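Side-chain contacts in calcium homeostasis modulator 1 (Oryzias latipes, PDB 6LMT), which forms an eight-subunit membrane channel of the calcium homeostasis modulator family, probably a large-pore channel that lets ions and small metabolites through: residues 55-58 and 59-63; 64-67 and 68-72; 83-86 and 87-90; 133-137 and 138-142; 196-199 and 200-204. One frame throughout, in Å; residues are numbered along the deposited sequence.

Interactions 1 and 2 follow one another on helix 48-70, with centres about 14 Å apart. Both touch the same cholesterol hemisuccinate and the second subunit. Interaction 3 comes next in the chain, in the loop between helices 74-82 and 92-105. Interaction 4 lies in the loop between helices 122-128 and 148-155. The centres of interactions 3 and 4 are about 67 Å apart, on opposite sides of the chain's centre. Interaction 5 lies late in helix 167-202, its centre about 23 Å from that of interaction 2. These two helices meet between subunits: Phe-68 and Val-69 pack on Phe-197 of the second subunit. Three contacts thus belong to the sterol-bound helix packing of the channel, and two to its loops.

Interaction 1 (55-58 and 59-63); sequences LLII and PPIWF. With Y01 (cholesterol hemisuccinate), chain I.
Ile-58 O accepts the backbone N-H of Trp-62 at 3.1 Å. The donor lies in the carbonyl plane, and the N-H...O angle is 153°. One residue back, Ile-61 N reaches Ile-57 O in a weak bond of 3.4 Å. Before these, the regular bonding of the helix is broken, because Pro-59 and Pro-60 have no N-H to give. Leu-55 O and Leu-56 O meet ring carbons instead: Pro-59 CD is 3.6 Å from Leu-55 O, and Pro-60 CG is 3.4 Å from Leu-56 O. This is a proline kink, here a Pro-Pro pair in the middle of helix 48-70. Leu-55 O turns to the indole NE1 of Trp-113 on helix 108-120, which also packs on both proline rings. Ile-57 and Ile-61 lie side by side and point the same way, with Ile-57 CG2 3.9 Å from Ile-61 CD1. Ile-58 crosses the ring of Pro-59 at about a right angle, its CB 3.6 Å from Pro-59 CD. The indole of Trp-62 leads away from segment 55-58. With CG anti to the backbone N (chi1 176°), it swings out to the sterol, and its CH2 lies 3.4 Å from CAU of cholesterol hemisuccinate. Its NE1 is hydrogen-bonded to Thr-193 OG1 of the second subunit.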
# COMPACT_ATOMS: atom_id res chain seq x y z
N LEU A 55 32.09 7.52 -17.15
CA LEU A 55 30.71 7.40 -16.70
C LEU A 55 29.84 8.55 -17.14
O LEU A 55 28.62 8.50 -16.96
CB LEU A 55 30.64 7.29 -15.19
CG LEU A 55 30.97 5.89 -14.70
CD1 LEU A 55 30.92 5.92 -13.24
CD2 LEU A 55 29.96 4.91 -15.23
N LEU A 56 30.41 9.58 -17.71
CA LEU A 56 29.65 10.66 -18.29
C LEU A 56 29.48 10.49 -19.79
O LEU A 56 28.56 11.07 -20.35
CB LEU A 56 30.36 11.96 -17.94
CG LEU A 56 29.79 13.34 -18.19
CD1 LEU A 56 28.51 13.51 -17.43
CD2 LEU A 56 30.82 14.28 -17.70
N ILE A 57 30.31 9.68 -20.43
CA ILE A 57 30.31 9.52 -21.88
C ILE A 57 29.73 8.18 -22.32
O ILE A 57 28.87 8.13 -23.19
CB ILE A 57 31.73 9.72 -22.45
CG1 ILE A 57 32.12 11.18 -22.36
CG2 ILE A 57 31.84 9.25 -23.87
CD1 ILE A 57 33.54 11.43 -22.72
N ILE A 58 30.20 7.08 -21.74
CA ILE A 58 29.85 5.73 -22.21
C ILE A 58 28.40 5.34 -21.94
O ILE A 58 27.77 4.82 -22.87
CB ILE A 58 30.85 4.69 -21.65
CG1 ILE A 58 32.25 4.94 -22.20
CG2 ILE A 58 30.41 3.26 -21.89
CD1 ILE A 58 32.31 4.86 -23.67
N PRO A 59 27.79 5.56 -20.77
CA PRO A 59 26.37 5.22 -20.64
C PRO A 59 25.43 6.05 -21.51
O PRO A 59 24.42 5.50 -21.94
CB PRO A 59 26.09 5.43 -19.14
CG PRO A 59 27.35 5.25 -18.53
CD PRO A 59 28.33 5.84 -19.42
N PRO A 60 25.69 7.34 -21.82
CA PRO A 60 24.86 7.98 -22.85
C PRO A 60 24.95 7.37 -24.24
O PRO A 60 23.94 7.35 -24.95
CB PRO A 60 25.35 9.42 -22.84
CG PRO A 60 25.75 9.63 -21.55
CD PRO A 60 26.39 8.42 -21.09
N ILE A 61 26.12 6.88 -24.66
CA ILE A 61 26.24 6.19 -25.94
C ILE A 61 25.42 4.91 -25.93
O ILE A 61 24.75 4.58 -26.91
CB ILE A 61 27.72 5.91 -26.25
CG1 ILE A 61 28.48 7.22 -26.43
CG2 ILE A 61 27.88 5.07 -27.48
CD1 ILE A 61 29.95 7.04 -26.45
N TRP A 62 25.41 4.21 -24.80
CA TRP A 62 24.67 2.97 -24.70
C TRP A 62 23.16 3.21 -24.66
O TRP A 62 22.40 2.47 -25.28
CB TRP A 62 25.13 2.18 -23.48
CG TRP A 62 24.34 0.98 -23.31
CD1 TRP A 62 24.35 -0.13 -24.06
CD2 TRP A 62 23.31 0.81 -22.36
NE1 TRP A 62 23.41 -1.01 -23.62
CE2 TRP A 62 22.75 -0.44 -22.57
CE3 TRP A 62 22.82 1.61 -21.33
CZ2 TRP A 62 21.74 -0.92 -21.79
CZ3 TRP A 62 21.82 1.15 -20.58
CH2 TRP A 62 21.28 -0.10 -20.81
N PHE A 63 22.70 4.25 -23.95
CA PHE A 63 21.28 4.60 -23.97
C PHE A 63 20.83 5.10 -25.33
O PHE A 63 19.65 4.96 -25.67
CB PHE A 63 20.96 5.66 -22.91
CG PHE A 63 20.83 5.12 -21.52
CD1 PHE A 63 19.76 4.33 -21.19
CD2 PHE A 63 21.71 5.47 -20.54
CE1 PHE A 63 19.62 3.85 -19.92
CE2 PHE A 63 21.60 4.98 -19.28
CZ PHE A 63 20.55 4.18 -18.97
CAA Y01 I . 24.17 -3.55 -9.87
CBA Y01 I . 23.38 -2.52 -10.66
CAB Y01 I . 24.26 -1.35 -11.06
CAN Y01 I . 22.72 -3.15 -11.88
CAJ Y01 I . 22.12 -2.20 -12.88
CAO Y01 I . 21.56 -2.91 -14.10
CBB Y01 I . 22.18 -2.55 -15.46
CAC Y01 I . 23.65 -2.19 -15.29
CBE Y01 I . 22.03 -3.69 -16.49
CAP Y01 I . 21.94 -5.09 -15.83
CAQ Y01 I . 21.27 -6.01 -16.87
CBG Y01 I . 21.31 -5.16 -18.13
CBI Y01 I . 20.91 -3.77 -17.57
CAE Y01 I . 19.52 -3.74 -16.93
CAU Y01 I . 20.94 -2.79 -18.73
CAS Y01 I . 19.98 -3.26 -19.82
CBF Y01 I . 20.48 -4.57 -20.45
CBD Y01 I . 20.64 -5.67 -19.40
CAK Y01 I . 21.48 -6.78 -20.04
CAI Y01 I . 21.07 -7.09 -21.45
CAZ Y01 I . 20.16 -6.41 -22.13
CAV Y01 I . 19.59 -6.94 -23.43
CBH Y01 I . 19.62 -5.07 -21.65
CAD Y01 I . 18.14 -5.24 -21.24
CAT Y01 I . 19.73 -4.09 -22.83
CAR Y01 I . 19.03 -4.61 -24.09
CBC Y01 I . 19.61 -5.92 -24.55
OAW Y01 I . 18.85 -6.41 -25.71
CAY Y01 I . 17.50 -6.39 -25.73
OAG Y01 I . 16.78 -6.83 -24.88
CAM Y01 I . 16.99 -5.72 -26.97
CAL Y01 I . 16.17 -6.51 -27.97
CAX Y01 I . 14.67 -6.36 -27.84
OAH Y01 I . 14.08 -7.01 -26.96
OAF Y01 I . 14.09 -5.58 -28.62

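Interaction 2 (64-67 and 68-72); sequences FLLG and FVLNN. With Y01 (cholesterol hemisuccinate), chain I.
Phe-64 and Phe-68 form an edge-to-face pair one helical turn apart. The edge of Phe-68 is directed at the face of Phe-64. The ring centroids are 4.7 Å apart and the planes stand at 64°. The nearest atoms are Phe-64 CE2 and Phe-68 CE2, at 3.5 Å. The first torsions bring the rings together: Phe-64 has CG anti to its backbone N (chi1 -179°), while Phe-68 keeps CG beside its own. Phe-68 also presents one face to the carbonyl oxygen of Phe-64. A second pair lies further round the helix. Leu-66 and Leu-70 run side by side, with Leu-66 CG 4.2 Å from Leu-70 CD1. On this side cholesterol hemisuccinate packs against the helix: Leu-66 CD1 is 3.7 Å from CAR of the sterol, and Val-69 CG1 is 3.7 Å from CAM of the succinate arm. Backbone bonds set this spacing, Val-69 N to Leu-65 O at 3.0 Å and Leu-70 N to Leu-66 O at 3.1 Å. The last bond, Asn-71 N to Gly-67 O, is weak. Further out, Ile-102 and Thr-103 pack on Phe-68, as does Phe-197 of the second subunit. The contact is almost wholly apolar, so its side chains are held by shape and dispersion, consistent with a helix built into a subunit interface with bound sterol.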
# COMPACT_ATOMS: atom_id res chain seq x y z
N PHE A 64 21.73 5.68 -26.11
CA PHE A 64 21.39 6.11 -27.45
C PHE A 64 21.20 4.93 -28.39
O PHE A 64 20.24 4.89 -29.17
CB PHE A 64 22.49 7.05 -27.95
CG PHE A 64 22.25 7.59 -29.31
CD1 PHE A 64 21.24 8.50 -29.53
CD2 PHE A 64 23.07 7.25 -30.35
CE1 PHE A 64 21.02 9.01 -30.78
CE2 PHE A 64 22.87 7.77 -31.60
CZ PHE A 64 21.84 8.66 -31.81
N LEU A 65 22.11 3.95 -28.34
CA LEU A 65 21.98 2.75 -29.14
C LEU A 65 20.78 1.93 -28.73
O LEU A 65 20.15 1.27 -29.56
CB LEU A 65 23.22 1.88 -29.02
CG LEU A 65 24.52 2.30 -29.65
CD1 LEU A 65 25.55 1.30 -29.21
CD2 LEU A 65 24.35 2.27 -31.14
N LEU A 66 20.46 1.94 -27.45
CA LEU A 66 19.30 1.21 -26.95
C LEU A 66 18.01 1.83 -27.44
O LEU A 66 17.00 1.13 -27.57
CB LEU A 66 19.36 1.18 -25.43
CG LEU A 66 18.40 0.31 -24.66
CD1 LEU A 66 18.68 -1.10 -25.04
CD2 LEU A 66 18.62 0.53 -23.21
N GLY A 67 18.00 3.13 -27.73
CA GLY A 67 16.85 3.73 -28.36
C GLY A 67 16.67 3.29 -29.79
O GLY A 67 15.54 3.21 -30.27
N PHE A 68 17.76 3.03 -30.51
CA PHE A 68 17.66 2.48 -31.85
C PHE A 68 17.26 1.01 -31.86
O PHE A 68 16.57 0.57 -32.78
CB PHE A 68 18.98 2.63 -32.58
CG PHE A 68 19.27 4.01 -33.03
CD1 PHE A 68 18.26 4.90 -33.27
CD2 PHE A 68 20.57 4.43 -33.17
CE1 PHE A 68 18.54 6.18 -33.69
CE2 PHE A 68 20.84 5.71 -33.58
CZ PHE A 68 19.81 6.58 -33.83
N VAL A 69 17.69 0.24 -30.88
CA VAL A 69 17.36 -1.18 -30.83
C VAL A 69 15.90 -1.38 -30.46
O VAL A 69 15.21 -2.24 -31.01
CB VAL A 69 18.32 -1.89 -29.86
CG1 VAL A 69 17.92 -3.31 -29.61
CG2 VAL A 69 19.70 -1.88 -30.41
N LEU A 70 15.37 -0.57 -29.55
CA LEU A 70 13.99 -0.72 -29.12
C LEU A 70 12.99 -0.11 -30.08
O LEU A 70 11.80 -0.40 -29.95
CB LEU A 70 13.79 -0.11 -27.74
CG LEU A 70 14.51 -0.85 -26.61
CD1 LEU A 70 14.30 -0.13 -25.31
CD2 LEU A 70 14.03 -2.26 -26.53
N ASN A 71 13.42 0.71 -31.03
CA ASN A 71 12.51 1.30 -31.99
C ASN A 71 12.26 0.31 -33.12
O ASN A 71 13.20 -0.15 -33.77
CB ASN A 71 13.09 2.61 -32.52
CG ASN A 71 12.04 3.59 -32.99
OD1 ASN A 71 12.28 4.78 -33.02
ND2 ASN A 71 10.88 3.09 -33.39
N ASN A 72 10.99 0.00 -33.37
CA ASN A 72 10.61 -1.02 -34.33
C ASN A 72 10.50 -0.51 -35.76
O ASN A 72 10.00 -1.24 -36.62
CB ASN A 72 9.29 -1.67 -33.91
CG ASN A 72 9.46 -2.60 -32.74
OD1 ASN A 72 10.38 -3.40 -32.70
ND2 ASN A 72 8.57 -2.47 -31.76
CAA Y01 I . 24.17 -3.55 -9.87
CBA Y01 I . 23.38 -2.52 -10.66
CAB Y01 I . 24.26 -1.35 -11.06
CAN Y01 I . 22.72 -3.15 -11.88
CAJ Y01 I . 22.12 -2.20 -12.88
CAO Y01 I . 21.56 -2.91 -14.10
CBB Y01 I . 22.18 -2.55 -15.46
CAC Y01 I . 23.65 -2.19 -15.29
CBE Y01 I . 22.03 -3.69 -16.49
CAP Y01 I . 21.94 -5.09 -15.83
CAQ Y01 I . 21.27 -6.01 -16.87
CBG Y01 I . 21.31 -5.16 -18.13
CBI Y01 I . 20.91 -3.77 -17.57
CAE Y01 I . 19.52 -3.74 -16.93
CAU Y01 I . 20.94 -2.79 -18.73
CAS Y01 I . 19.98 -3.26 -19.82
CBF Y01 I . 20.48 -4.57 -20.45
CBD Y01 I . 20.64 -5.67 -19.40
CAK Y01 I . 21.48 -6.78 -20.04
CAI Y01 I . 21.07 -7.09 -21.45
CAZ Y01 I . 20.16 -6.41 -22.13
CAV Y01 I . 19.59 -6.94 -23.43
CBH Y01 I . 19.62 -5.07 -21.65
CAD Y01 I . 18.14 -5.24 -21.24
CAT Y01 I . 19.73 -4.09 -22.83
CAR Y01 I . 19.03 -4.61 -24.09
CBC Y01 I . 19.61 -5.92 -24.55
OAW Y01 I . 18.85 -6.41 -25.71
CAY Y01 I . 17.50 -6.39 -25.73
OAG Y01 I . 16.78 -6.83 -24.88
CAM Y01 I . 16.99 -5.72 -26.97
CAL Y01 I . 16.17 -6.51 -27.97
CAX Y01 I . 14.67 -6.36 -27.84
OAH Y01 I . 14.08 -7.01 -26.96
OAF Y01 I . 14.09 -5.58 -28.62

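Interaction 3 (83-86 and 87-90); sequences RPTG and RRTK
Arg-88 leaves the backbone with its CB 4.0 Å from Pro-84 O. Its CG, anti to the carbonyl carbon (chi1 -72°), lies near two carbonyl oxygens, 3.4 Å from Pro-84 O and 3.6 Å from Arg-83 O. The chain stays extended through CD, which carries NE on to Arg-83 O. That hydrogen bond is 3.1 Å long, with an N-H...O angle of 147°. The acceptor is tilted out of the guanidinium plane by 23°. At the tip, Thr-85 CG2 lies over one face of the group, 4.0 Å from NH1. NH2 bonds to the carbonyl oxygen of Trp-81, whose ring also makes a cation-pi contact with this arginine. The backbone beneath is a type II beta turn over residues 84-87 with Gly-86 in its third position. Arg-87 N closes it with a weak bond of 3.1 Å to Pro-84 O, and Arg-88 N adds another weak one to the same oxygen. Arg-83 and Arg-87 cross at about a right angle, with Arg-83 NH2 3.6 Å from Arg-87 CG. The guanidinium of Arg-83 touches the CG and CD methylenes of Arg-87, and the two charged groups do not meet. Arg-88 therefore spends two nitrogens on carbonyl groups at the end of helix 74-82, where its positive charge would be expected to suit the partial negative charge of that helix end.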
# COMPACT_ATOMS: atom_id res chain seq x y z
N ARG A 83 17.87 -0.73 -50.43
CA ARG A 83 17.35 -0.93 -51.77
C ARG A 83 17.83 0.18 -52.70
O ARG A 83 18.01 1.33 -52.28
CB ARG A 83 15.82 -0.98 -51.72
CG ARG A 83 15.34 -2.22 -50.99
CD ARG A 83 13.85 -2.23 -50.73
NE ARG A 83 13.06 -2.41 -51.94
CZ ARG A 83 11.74 -2.37 -51.97
NH1 ARG A 83 11.06 -2.15 -50.86
NH2 ARG A 83 11.10 -2.55 -53.12
N PRO A 84 18.06 -0.14 -53.98
CA PRO A 84 18.64 0.85 -54.90
C PRO A 84 17.67 1.96 -55.26
O PRO A 84 16.46 1.86 -55.07
CB PRO A 84 18.98 0.01 -56.14
CG PRO A 84 19.06 -1.39 -55.65
CD PRO A 84 18.03 -1.48 -54.58
N THR A 85 18.24 3.04 -55.79
CA THR A 85 17.45 4.19 -56.22
C THR A 85 16.64 3.85 -57.46
O THR A 85 17.18 3.32 -58.44
CB THR A 85 18.36 5.39 -56.48
OG1 THR A 85 19.36 5.04 -57.45
CG2 THR A 85 19.03 5.84 -55.20
N GLY A 86 15.35 4.13 -57.41
CA GLY A 86 14.44 3.70 -58.45
C GLY A 86 13.56 2.60 -57.91
O GLY A 86 12.35 2.58 -58.14
N ARG A 87 14.18 1.68 -57.16
CA ARG A 87 13.41 0.66 -56.46
C ARG A 87 12.77 1.23 -55.20
O ARG A 87 11.73 0.73 -54.75
CB ARG A 87 14.33 -0.53 -56.13
CG ARG A 87 13.67 -1.73 -55.47
CD ARG A 87 12.69 -2.43 -56.40
NE ARG A 87 13.34 -2.94 -57.60
CZ ARG A 87 13.98 -4.10 -57.67
NH1 ARG A 87 14.06 -4.88 -56.60
NH2 ARG A 87 14.55 -4.48 -58.80
N ARG A 88 13.37 2.29 -54.63
CA ARG A 88 12.88 2.92 -53.41
C ARG A 88 11.50 3.52 -53.62
O ARG A 88 11.31 4.35 -54.52
CB ARG A 88 13.85 4.00 -52.94
CG ARG A 88 15.15 3.49 -52.35
CD ARG A 88 16.01 4.67 -51.94
NE ARG A 88 17.31 4.26 -51.45
CZ ARG A 88 18.29 5.10 -51.15
NH1 ARG A 88 18.11 6.40 -51.31
NH2 ARG A 88 19.45 4.64 -50.71
N THR A 89 10.54 3.12 -52.79
CA THR A 89 9.19 3.64 -52.89
C THR A 89 9.03 4.96 -52.17
O THR A 89 7.93 5.53 -52.19
CB THR A 89 8.20 2.64 -52.30
OG1 THR A 89 8.43 2.53 -50.89
CG2 THR A 89 8.38 1.28 -52.94
N LYS A 90 10.07 5.46 -51.51
CA LYS A 90 9.98 6.66 -50.70
C LYS A 90 10.88 7.75 -51.24
O LYS A 90 11.90 7.48 -51.87
CB LYS A 90 10.36 6.36 -49.25
CG LYS A 90 9.46 5.36 -48.61
CD LYS A 90 8.08 5.95 -48.53
CE LYS A 90 7.14 5.01 -47.87
NZ LYS A 90 6.89 3.81 -48.71

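Interaction 4 (133-137 and 138-142); sequences DIEKF and GNASL
Glu-135 lays its CG against the methyl of Ala-140, with Glu-135 CG 4.5 Å from Ala-140 CB. This is a light contact at the surface. The Glu-135 chain bends at chi2 (81°), and the methylene is the part that touches Ala-140. The backbones are close at the same place, with the CA atoms of Glu-135 and Ala-140 5.3 Å apart. Between them the chain reverses through Phe-137 and Gly-138. Gly-138 has backbone angles (phi -172°, psi -136°) that are reached mainly by glycine. The ring of Phe-137 leads away from the 138-142 segment. One face of the ring is covered by Lys-136 CB, 4.1 Å above the plane and over its centre. Tyr-176 of helix 167-202 also meets this ring, and Ala-172 packs on it too. Ile-134 is buried on Val-169 of that helix, which Leu-142 also touches. The two segments are thus joined less to each other than to a common neighbour. Lys-136 reaches outward to Met-44 of the fourth subunit. Within the first segment, Lys-136 N bonds to Asp-133 O at 3.3 Å, and Phe-137 N makes a weak bond to Ile-134 O. The arrangement is a short 3-10 turn at residues 134-136 followed by a chain reversal at Phe-137 and Gly-138, in the loop that joins helices 122-128 and 148-155 and rests on helix 167-202.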
# COMPACT_ATOMS: atom_id res chain seq x y z
N ASP A 133 43.80 22.68 -6.23
CA ASP A 133 44.85 23.49 -5.63
C ASP A 133 44.52 23.50 -4.14
O ASP A 133 43.68 24.28 -3.70
CB ASP A 133 44.86 24.89 -6.22
CG ASP A 133 46.09 25.67 -5.88
OD1 ASP A 133 46.97 25.11 -5.21
OD2 ASP A 133 46.18 26.84 -6.29
N ILE A 134 45.16 22.61 -3.37
CA ILE A 134 44.60 22.23 -2.08
C ILE A 134 44.82 23.27 -0.99
O ILE A 134 44.26 23.14 0.10
CB ILE A 134 45.19 20.85 -1.72
CG1 ILE A 134 44.24 20.08 -0.81
CG2 ILE A 134 46.54 21.00 -1.07
CD1 ILE A 134 42.92 19.77 -1.48
N GLU A 135 45.56 24.34 -1.29
CA GLU A 135 45.76 25.42 -0.33
C GLU A 135 44.51 26.27 -0.15
O GLU A 135 44.48 27.10 0.77
CB GLU A 135 46.93 26.28 -0.77
CG GLU A 135 48.28 25.66 -0.52
CD GLU A 135 48.71 24.66 -1.58
OE1 GLU A 135 47.99 24.48 -2.58
OE2 GLU A 135 49.78 24.04 -1.40
N LYS A 136 43.50 26.10 -0.99
CA LYS A 136 42.25 26.83 -0.88
C LYS A 136 41.25 26.18 0.07
O LYS A 136 40.14 26.69 0.22
CB LYS A 136 41.60 26.93 -2.26
CG LYS A 136 42.37 27.77 -3.24
CD LYS A 136 41.84 27.55 -4.64
CE LYS A 136 40.44 28.09 -4.80
NZ LYS A 136 39.97 27.96 -6.20
N PHE A 137 41.62 25.08 0.72
CA PHE A 137 40.65 24.18 1.34
C PHE A 137 40.95 23.83 2.78
O PHE A 137 40.03 23.40 3.49
CB PHE A 137 40.57 22.89 0.51
CG PHE A 137 40.01 23.11 -0.85
CD1 PHE A 137 38.91 23.92 -1.04
CD2 PHE A 137 40.69 22.67 -1.96
CE1 PHE A 137 38.43 24.17 -2.29
CE2 PHE A 137 40.23 22.94 -3.21
CZ PHE A 137 39.09 23.69 -3.37
N GLY A 138 42.19 24.00 3.25
CA GLY A 138 42.52 23.63 4.61
C GLY A 138 43.90 24.04 5.06
O GLY A 138 44.31 25.19 4.82
N ASN A 139 44.61 23.13 5.73
CA ASN A 139 46.01 23.37 6.07
C ASN A 139 46.85 23.51 4.81
O ASN A 139 46.58 22.88 3.78
CB ASN A 139 46.57 22.22 6.92
CG ASN A 139 46.13 22.29 8.38
OD1 ASN A 139 46.11 23.36 8.98
ND2 ASN A 139 45.80 21.14 8.95
N ALA A 140 47.86 24.36 4.88
CA ALA A 140 48.87 24.42 3.83
C ALA A 140 49.96 23.39 4.04
O ALA A 140 50.68 23.06 3.09
CB ALA A 140 49.49 25.82 3.76
N SER A 141 50.07 22.84 5.25
CA SER A 141 51.09 21.88 5.62
C SER A 141 50.75 20.46 5.21
O SER A 141 51.44 19.53 5.64
CB SER A 141 51.34 21.92 7.12
OG SER A 141 50.22 21.41 7.82
N LEU A 142 49.70 20.27 4.41
CA LEU A 142 49.38 18.93 3.94
C LEU A 142 50.36 18.48 2.86
O LEU A 142 51.06 17.48 3.05
CB LEU A 142 47.95 18.88 3.39
CG LEU A 142 46.81 19.05 4.39
CD1 LEU A 142 45.50 19.09 3.64
CD2 LEU A 142 46.81 17.92 5.39

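Interaction 5 (196-199 and 200-204); sequences AFLI and RAIRP. With Y01 (cholesterol hemisuccinate), chain K.
The backbone is helical where Arg-200 N bonds to Ala-196 O at 3.1 Å and Ile-202 N to Leu-198 O at 3.0 Å, but the next bond, Arg-203 N to Ile-199 O, is weak. Pro-204 puts CD, not an N-H, 3.3 Å from Ile-199 O. Leu-198 and Ile-202 lie side by side, with Leu-198 CD2 3.8 Å from Ile-202 CD1. On the sterol side, Ile-199 CG2 meets the edge of the Arg-203 guanidinium in its plane, 3.4 Å from Arg-203 NE. The bend of Arg-203 at chi3 (57°) turns this edge to Ile-199, and Arg-203 NH1 is hydrogen-bonded to Tyr-97 OH. Arg-200 runs past the same cholesterol hemisuccinate, its NH1 3.4 Å from the ester oxygen OAW. Its NH2 makes a weak hydrogen bond to Asn-72 OD1 of the fourth subunit. Ala-196 CB lies 3.7 Å from the sterol methyl CAE. Apolar side chains therefore cover the sterol rings, while Arg-203 stands by the ester end of the ring system and Arg-200 by the ester, its edge toward the carboxylate. That order is consistent with electrostatic attraction for the succinate carboxylate, mainly from Arg-200.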
# COMPACT_ATOMS: atom_id res chain seq x y z
N ALA A 196 15.81 22.37 -27.86
CA ALA A 196 14.49 21.78 -28.04
C ALA A 196 13.45 22.82 -28.40
O ALA A 196 12.48 22.51 -29.10
CB ALA A 196 14.07 21.05 -26.78
N PHE A 197 13.62 24.05 -27.93
CA PHE A 197 12.69 25.11 -28.27
C PHE A 197 12.84 25.53 -29.73
O PHE A 197 11.84 25.72 -30.42
CB PHE A 197 12.88 26.29 -27.33
CG PHE A 197 12.01 27.45 -27.64
CD1 PHE A 197 10.65 27.39 -27.40
CD2 PHE A 197 12.53 28.60 -28.19
CE1 PHE A 197 9.84 28.45 -27.70
CE2 PHE A 197 11.72 29.67 -28.49
CZ PHE A 197 10.38 29.59 -28.24
N LEU A 198 14.07 25.68 -30.20
CA LEU A 198 14.30 26.09 -31.58
C LEU A 198 13.93 24.99 -32.57
O LEU A 198 13.52 25.29 -33.69
CB LEU A 198 15.75 26.48 -31.78
CG LEU A 198 16.18 27.75 -31.07
CD1 LEU A 198 17.67 27.92 -31.16
CD2 LEU A 198 15.49 28.92 -31.71
N ILE A 199 14.07 23.73 -32.17
CA ILE A 199 13.67 22.65 -33.06
C ILE A 199 12.15 22.55 -33.14
O ILE A 199 11.59 22.41 -34.22
CB ILE A 199 14.33 21.33 -32.61
CG1 ILE A 199 15.82 21.37 -32.92
CG2 ILE A 199 13.71 20.14 -33.26
CD1 ILE A 199 16.58 20.25 -32.29
N ARG A 200 11.47 22.69 -32.01
CA ARG A 200 10.01 22.61 -32.03
C ARG A 200 9.34 23.91 -32.44
O ARG A 200 8.11 23.98 -32.38
CB ARG A 200 9.48 22.18 -30.67
CG ARG A 200 9.67 20.72 -30.38
CD ARG A 200 9.12 20.40 -29.03
NE ARG A 200 7.69 20.69 -28.96
CZ ARG A 200 6.75 19.82 -29.25
NH1 ARG A 200 7.07 18.59 -29.62
NH2 ARG A 200 5.47 20.16 -29.15
N ALA A 201 10.08 24.94 -32.84
CA ALA A 201 9.47 26.15 -33.35
C ALA A 201 9.84 26.44 -34.79
O ALA A 201 8.98 26.87 -35.57
CB ALA A 201 9.85 27.35 -32.49
N ILE A 202 11.09 26.21 -35.19
CA ILE A 202 11.54 26.56 -36.53
C ILE A 202 11.36 25.40 -37.50
O ILE A 202 10.95 25.60 -38.64
CB ILE A 202 13.00 27.04 -36.45
CG1 ILE A 202 13.08 28.35 -35.68
CG2 ILE A 202 13.61 27.22 -37.82
CD1 ILE A 202 14.49 28.77 -35.37
N ARG A 203 11.64 24.17 -37.08
CA ARG A 203 11.57 23.03 -37.99
C ARG A 203 10.15 22.66 -38.47
O ARG A 203 10.00 22.35 -39.65
CB ARG A 203 12.26 21.81 -37.37
CG ARG A 203 12.30 20.57 -38.23
CD ARG A 203 12.97 19.42 -37.49
NE ARG A 203 12.28 19.17 -36.23
CZ ARG A 203 11.18 18.43 -36.10
NH1 ARG A 203 10.63 17.86 -37.16
NH2 ARG A 203 10.63 18.27 -34.91
N PRO A 204 9.08 22.71 -37.65
CA PRO A 204 7.74 22.54 -38.25
C PRO A 204 7.28 23.70 -39.13
O PRO A 204 6.22 23.58 -39.76
CB PRO A 204 6.82 22.38 -37.03
CG PRO A 204 7.69 21.88 -35.99
CD PRO A 204 8.97 22.60 -36.19
CAA Y01 K . 24.01 13.78 -24.56
CBA Y01 K . 23.28 14.87 -25.31
CAB Y01 K . 24.18 15.48 -26.37
CAN Y01 K . 21.99 14.35 -25.91
CAJ Y01 K . 21.24 15.30 -26.82
CAO Y01 K . 20.46 16.35 -26.08
CBB Y01 K . 19.49 17.19 -26.92
CAC Y01 K . 20.20 17.72 -28.16
CBE Y01 K . 18.19 16.40 -27.21
CAP Y01 K . 17.68 15.71 -25.92
CAQ Y01 K . 16.14 15.62 -26.01
CBG Y01 K . 15.86 16.00 -27.46
CBI Y01 K . 16.91 17.10 -27.76
CAE Y01 K . 16.65 18.38 -26.95
CAU Y01 K . 16.82 17.37 -29.26
CAS Y01 K . 15.41 17.79 -29.69
CBF Y01 K . 14.35 16.74 -29.33
CBD Y01 K . 14.43 16.34 -27.85
CAK Y01 K . 13.51 15.15 -27.59
CAI Y01 K . 12.19 15.25 -28.30
CAZ Y01 K . 11.88 16.20 -29.17
CAV Y01 K . 10.47 16.33 -29.70
CBH Y01 K . 12.91 17.19 -29.71
CAD Y01 K . 12.58 18.58 -29.14
CAT Y01 K . 12.78 17.21 -31.25
CAR Y01 K . 11.35 17.41 -31.74
CBC Y01 K . 10.42 16.35 -31.21
OAW Y01 K . 9.07 16.70 -31.64
CAY Y01 K . 8.12 15.77 -31.70
OAG Y01 K . 8.29 14.62 -31.39
CAM Y01 K . 6.83 16.32 -32.23
CAL Y01 K . 5.67 15.35 -32.37
CAX Y01 K . 4.88 15.10 -31.09
OAH Y01 K . 4.21 16.03 -30.63
OAF Y01 K . 4.95 13.97 -30.56